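Local coordinates for nucleoprotein (Human coronavirus NL63, PDB 5N4K), which probably packages the positive-strand viral RNA genome into a helical ribonucleocapsid, the present chain being its N-terminal, RNA-binding domain, at residues Y89-F101 with G115-K127. Residues are numbered along the deposited sequence; the frame is centred on the assembly and turned at random.
With SO4 (sulfate ion), chain E.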
loop_
_atom_site.group_PDB
_atom_site.type_symbol
_atom_site.label_atom_id
_atom_site.label_comp_id
_atom_site.label_asym_id
_atom_site.label_seq_id
_atom_site.Cartn_x
_atom_site.Cartn_y
_atom_site.Cartn_z
ATOM N N TYR A 89 -1.147 8.316 8.067
ATOM C CA TYR A 89 -1.506 7.354 9.085
ATOM C C TYR A 89 -0.600 7.553 10.288
ATOM O O TYR A 89 0.587 7.741 10.186
ATOM C CB TYR A 89 -1.311 5.930 8.554
ATOM C CG TYR A 89 -2.143 5.617 7.347
ATOM C CD1 TYR A 89 -1.654 5.849 6.075
ATOM C CD2 TYR A 89 -3.410 5.056 7.516
ATOM C CE1 TYR A 89 -2.453 5.561 4.938
ATOM C CE2 TYR A 89 -4.159 4.808 6.391
ATOM C CZ TYR A 89 -3.669 5.078 5.209
ATOM O OH TYR A 89 -4.452 4.766 4.021
ATOM N N TYR A 90 -1.195 7.464 11.481
ATOM C CA TYR A 90 -0.430 7.509 12.727
ATOM C C TYR A 90 0.480 6.305 12.835
ATOM O O TYR A 90 0.154 5.214 12.378
ATOM C CB TYR A 90 -1.426 7.604 13.919
ATOM C CG TYR A 90 -2.199 8.939 13.932
ATOM C CD1 TYR A 90 -1.621 10.070 14.513
ATOM C CD2 TYR A 90 -3.473 9.047 13.453
ATOM C CE1 TYR A 90 -2.263 11.299 14.501
ATOM C CE2 TYR A 90 -4.149 10.220 13.421
ATOM C CZ TYR A 90 -3.528 11.337 13.940
ATOM O OH TYR A 90 -4.199 12.558 13.904
ATOM N N LEU A 91 1.541 6.481 13.568
ATOM C CA LEU A 91 2.493 5.404 13.810
ATOM C C LEU A 91 1.779 4.204 14.439
ATOM O O LEU A 91 1.020 4.331 15.371
ATOM C CB LEU A 91 3.646 5.903 14.723
ATOM C CG LEU A 91 4.763 4.891 14.972
ATOM C CD1 LEU A 91 5.523 4.512 13.748
ATOM C CD2 LEU A 91 5.723 5.580 15.952
ATOM N N GLY A 92 2.045 3.012 13.879
ATOM C CA GLY A 92 1.392 1.784 14.348
ATOM C C GLY A 92 0.003 1.589 13.901
ATOM O O GLY A 92 -0.692 0.686 14.436
ATOM N N THR A 93 -0.418 2.326 12.861
ATOM C CA THR A 93 -1.719 2.180 12.231
ATOM C C THR A 93 -1.518 2.147 10.739
ATOM O O THR A 93 -0.430 2.351 10.271
ATOM C CB THR A 93 -2.677 3.297 12.628
ATOM O OG1 THR A 93 -2.372 4.493 11.861
ATOM C CG2 THR A 93 -2.609 3.631 14.167
ATOM N N GLY A 94 -2.623 1.893 10.025
ATOM C CA GLY A 94 -2.605 1.962 8.543
ATOM C C GLY A 94 -1.999 0.750 7.885
ATOM O O GLY A 94 -1.776 -0.286 8.527
ATOM N N PRO A 95 -1.770 0.851 6.581
ATOM C CA PRO A 95 -1.207 -0.275 5.780
ATOM C C PRO A 95 0.130 -0.675 6.225
ATOM O O PRO A 95 0.560 -1.817 5.958
ATOM C CB PRO A 95 -1.241 0.269 4.367
ATOM C CG PRO A 95 -1.211 1.766 4.496
ATOM C CD PRO A 95 -1.994 2.041 5.734
ATOM N N HIS A 96 0.921 0.205 6.875
ATOM C CA HIS A 96 2.274 -0.067 7.389
ATOM C C HIS A 96 2.297 0.001 8.898
ATOM O O HIS A 96 3.273 0.478 9.486
ATOM C CB HIS A 96 3.303 0.873 6.771
ATOM C CG HIS A 96 3.363 0.803 5.289
ATOM N ND1 HIS A 96 3.787 -0.334 4.625
ATOM C CD2 HIS A 96 3.022 1.682 4.322
ATOM C CE1 HIS A 96 3.736 -0.109 3.318
ATOM N NE2 HIS A 96 3.308 1.102 3.112
ATOM N N LYS A 97 1.282 -0.615 9.534
ATOM C CA LYS A 97 1.200 -0.615 10.984
ATOM C C LYS A 97 2.350 -1.341 11.655
ATOM O O LYS A 97 2.623 -1.058 12.814
ATOM C CB LYS A 97 -0.140 -1.183 11.514
ATOM C CG LYS A 97 -0.296 -2.692 11.372
ATOM C CD LYS A 97 -1.660 -3.167 11.879
ATOM C CE LYS A 97 -1.801 -3.058 13.396
ATOM N NZ LYS A 97 -2.981 -3.758 14.023
ATOM N N ASP A 98 3.041 -2.184 10.917
ATOM C CA ASP A 98 4.133 -3.048 11.302
ATOM C C ASP A 98 5.467 -2.362 11.358
ATOM O O ASP A 98 6.448 -2.865 11.898
ATOM C CB ASP A 98 4.278 -4.232 10.305
ATOM C CG ASP A 98 4.646 -3.762 8.861
ATOM O OD1 ASP A 98 5.733 -4.164 8.404
ATOM O OD2 ASP A 98 3.888 -3.103 8.152
ATOM N N LEU A 99 5.573 -1.239 10.644
ATOM C CA LEU A 99 6.828 -0.500 10.570
ATOM C C LEU A 99 7.105 0.316 11.822
ATOM O O LEU A 99 6.260 0.997 12.319
ATOM C CB LEU A 99 6.885 0.410 9.355
ATOM C CG LEU A 99 6.893 -0.245 7.974
ATOM C CD1 LEU A 99 6.900 0.808 6.878
ATOM C CD2 LEU A 99 7.949 -1.294 7.791
ATOM N N LYS A 100 8.360 0.223 12.269
ATOM C CA LYS A 100 8.888 1.111 13.297
ATOM C C LYS A 100 9.116 2.475 12.700
ATOM O O LYS A 100 9.272 2.593 11.528
ATOM C CB LYS A 100 10.170 0.473 13.904
ATOM C CG LYS A 100 10.011 -0.955 14.480
ATOM C CD LYS A 100 11.297 -1.417 15.167
ATOM C CE LYS A 100 11.167 -2.787 15.824
ATOM N NZ LYS A 100 12.405 -3.218 16.550
ATOM N N PHE A 101 9.176 3.495 13.554
ATOM C CA PHE A 101 9.361 4.837 13.049
ATOM C C PHE A 101 10.576 4.950 12.207
ATOM O O PHE A 101 11.714 4.605 12.675
ATOM C CB PHE A 101 9.441 5.863 14.227
ATOM C CG PHE A 101 9.456 7.293 13.781
ATOM C CD1 PHE A 101 8.446 7.807 12.935
ATOM C CD2 PHE A 101 10.482 8.146 14.128
ATOM C CE1 PHE A 101 8.440 9.104 12.536
ATOM C CE2 PHE A 101 10.490 9.463 13.659
ATOM C CZ PHE A 101 9.515 9.940 12.857
ATOM N N GLY A 115 7.904 16.633 20.739
ATOM C CA GLY A 115 7.163 16.020 21.843
ATOM C C GLY A 115 6.607 14.653 21.565
ATOM O O GLY A 115 6.103 14.030 22.536
ATOM N N ALA A 116 6.588 14.234 20.293
ATOM C CA ALA A 116 6.092 12.922 19.995
ATOM C C ALA A 116 7.006 11.836 20.595
ATOM O O ALA A 116 8.242 12.093 20.767
ATOM C CB ALA A 116 6.002 12.678 18.539
ATOM N N LYS A 117 6.484 10.653 20.823
ATOM C CA LYS A 117 7.295 9.512 21.159
ATOM C C LYS A 117 7.223 8.467 20.065
ATOM O O LYS A 117 6.157 8.190 19.429
ATOM C CB LYS A 117 6.805 8.947 22.422
ATOM C CG LYS A 117 6.983 9.902 23.596
ATOM C CD LYS A 117 6.781 9.139 24.937
ATOM C CE LYS A 117 6.318 7.644 24.890
ATOM N NZ LYS A 117 7.371 6.565 24.975
ATOM N N THR A 118 8.332 7.807 19.879
ATOM C CA THR A 118 8.516 6.853 18.756
ATOM C C THR A 118 7.941 5.479 19.151
ATOM O O THR A 118 8.611 4.498 19.127
ATOM C CB THR A 118 9.973 6.757 18.250
ATOM O OG1 THR A 118 10.776 6.444 19.388
ATOM C CG2 THR A 118 10.450 8.083 17.694
ATOM N N VAL A 119 6.689 5.410 19.566
ATOM C CA VAL A 119 5.992 4.204 19.853
ATOM C C VAL A 119 4.640 4.192 19.169
ATOM O O VAL A 119 4.063 5.270 18.885
ATOM C CB VAL A 119 5.821 3.888 21.312
ATOM C CG1 VAL A 119 7.160 3.848 22.007
ATOM C CG2 VAL A 119 4.903 4.829 21.977
ATOM N N ASN A 120 4.094 3.015 18.982
ATOM C CA ASN A 120 2.824 2.853 18.303
ATOM C C ASN A 120 1.787 3.657 19.063
ATOM O O ASN A 120 1.671 3.630 20.307
ATOM C CB ASN A 120 2.378 1.414 18.211
ATOM C CG ASN A 120 3.206 0.646 17.257
ATOM O OD1 ASN A 120 3.834 1.187 16.390
ATOM N ND2 ASN A 120 3.155 -0.680 17.370
ATOM N N THR A 121 0.961 4.366 18.323
ATOM C CA THR A 121 -0.124 5.148 18.912
ATOM C C THR A 121 -1.377 4.282 19.167
ATOM O O THR A 121 -1.459 3.150 18.756
ATOM C CB THR A 121 -0.540 6.335 17.999
ATOM O OG1 THR A 121 -1.298 5.821 16.857
ATOM C CG2 THR A 121 0.620 7.120 17.495
ATOM N N SER A 122 -2.314 4.909 19.882
ATOM C CA SER A 122 -3.553 4.221 20.334
ATOM C C SER A 122 -4.723 4.464 19.410
ATOM O O SER A 122 -5.852 4.089 19.715
ATOM C CB SER A 122 -3.901 4.708 21.766
ATOM O OG SER A 122 -4.333 6.044 21.743
ATOM N N LEU A 123 -4.493 5.140 18.280
ATOM C CA LEU A 123 -5.531 5.777 17.486
ATOM C C LEU A 123 -6.231 4.899 16.505
ATOM O O LEU A 123 -7.307 5.316 16.038
ATOM C CB LEU A 123 -4.976 7.040 16.819
ATOM C CG LEU A 123 -4.500 8.063 17.858
ATOM C CD1 LEU A 123 -3.861 9.233 17.211
ATOM C CD2 LEU A 123 -5.689 8.612 18.648
ATOM N N GLY A 124 -5.680 3.746 16.159
ATOM C CA GLY A 124 -6.305 2.901 15.190
ATOM C C GLY A 124 -6.445 3.551 13.847
ATOM O O GLY A 124 -5.751 4.427 13.435
ATOM N N ASN A 125 -7.501 3.070 13.147
ATOM C CA ASN A 125 -7.841 3.491 11.840
ATOM C C ASN A 125 -9.272 4.030 11.718
ATOM O O ASN A 125 -10.116 3.696 12.598
ATOM C CB ASN A 125 -7.724 2.295 10.838
ATOM C CG ASN A 125 -6.357 1.649 10.908
ATOM O OD1 ASN A 125 -5.377 2.291 10.547
ATOM N ND2 ASN A 125 -6.273 0.503 11.486
ATOM N N ARG A 126 -9.488 4.799 10.646
ATOM C CA ARG A 126 -10.826 5.342 10.414
ATOM C C ARG A 126 -11.774 4.198 10.070
ATOM O O ARG A 126 -11.428 3.297 9.337
ATOM C CB ARG A 126 -10.763 6.320 9.287
ATOM C CG ARG A 126 -12.026 7.205 9.210
ATOM C CD ARG A 126 -12.078 7.842 7.898
ATOM N NE ARG A 126 -12.615 6.930 6.920
ATOM C CZ ARG A 126 -12.384 6.918 5.628
ATOM N NH1 ARG A 126 -13.117 6.177 4.824
ATOM N NH2 ARG A 126 -11.423 7.624 5.085
ATOM N N LYS A 127 -13.018 4.335 10.574
ATOM C CA LYS A 127 -14.066 3.443 10.069
ATOM C C LYS A 127 -14.430 3.799 8.641
ATOM O O LYS A 127 -14.472 4.966 8.227
ATOM C CB LYS A 127 -15.310 3.497 10.945
ATOM C CG LYS A 127 -15.002 3.223 12.404
HETATM S S SO4 E . -11.756 6.421 1.410
HETATM O O1 SO4 E . -10.840 6.150 0.282
HETATM O O2 SO4 E . -11.336 7.577 2.243
HETATM O O3 SO4 E . -13.078 6.689 0.793
HETATM O O4 SO4 E . -11.995 5.173 2.174
HETATM O O HOH W 1 -4.298 6.289 11.239
HETATM O O HOH W 2 -3.617 -0.842 10.969
HETATM O O HOH W 3 3.025 -2.506 15.225
HETATM O O HOH W 4 5.673 0.211 14.935
#
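L123 sets its methyl CD1 over the centre of one face of the Y90 ring, 3.5 Å from the ring centroid and only 7° off its normal, a CH-pi contact that suits a branched aliphatic side chain. Y90 ends strand 80-90, and its hydroxyl is hydrogen-bonded to Y32 OH. Beyond it, residues Y90 to T93 form a type II beta turn, whose third position, with positive phi, falls naturally to G92; N120 OD1 packs 3.2 Å from G92 CA.

T121 grips the turn twice. Its backbone N reaches L91 O at 3.0 Å along a nearly straight bond, while OG1, set between the backbone N and carbonyl carbon (chi1 74°), donates to the same L91 O at 3.1 Å. The L91 side chain crosses N120 at about a right angle and puts CD2 3.4 Å from V119 O. T93 N closes the turn on Y90 O, and T93 OG1 donates to the same oxygen at 2.7 Å; T93 CG2 rests on G124 O.

N125 extends the attachment: its OD1 takes the G94 N-H at 2.8 Å on a lone pair, in the carbonyl plane, while ND2 reaches G94 O through a water. N120 ND2 likewise meets K97 O through a water. The contact thus joins the end of a central sheet strand to the long loop after strand 108-112. Segment 115-127 contains no regular strand: one backbone hydrogen bond joins it to the turn, and the other two direct ones use the T121 hydroxyl and the N125 amide, with waters bridging further carbonyls.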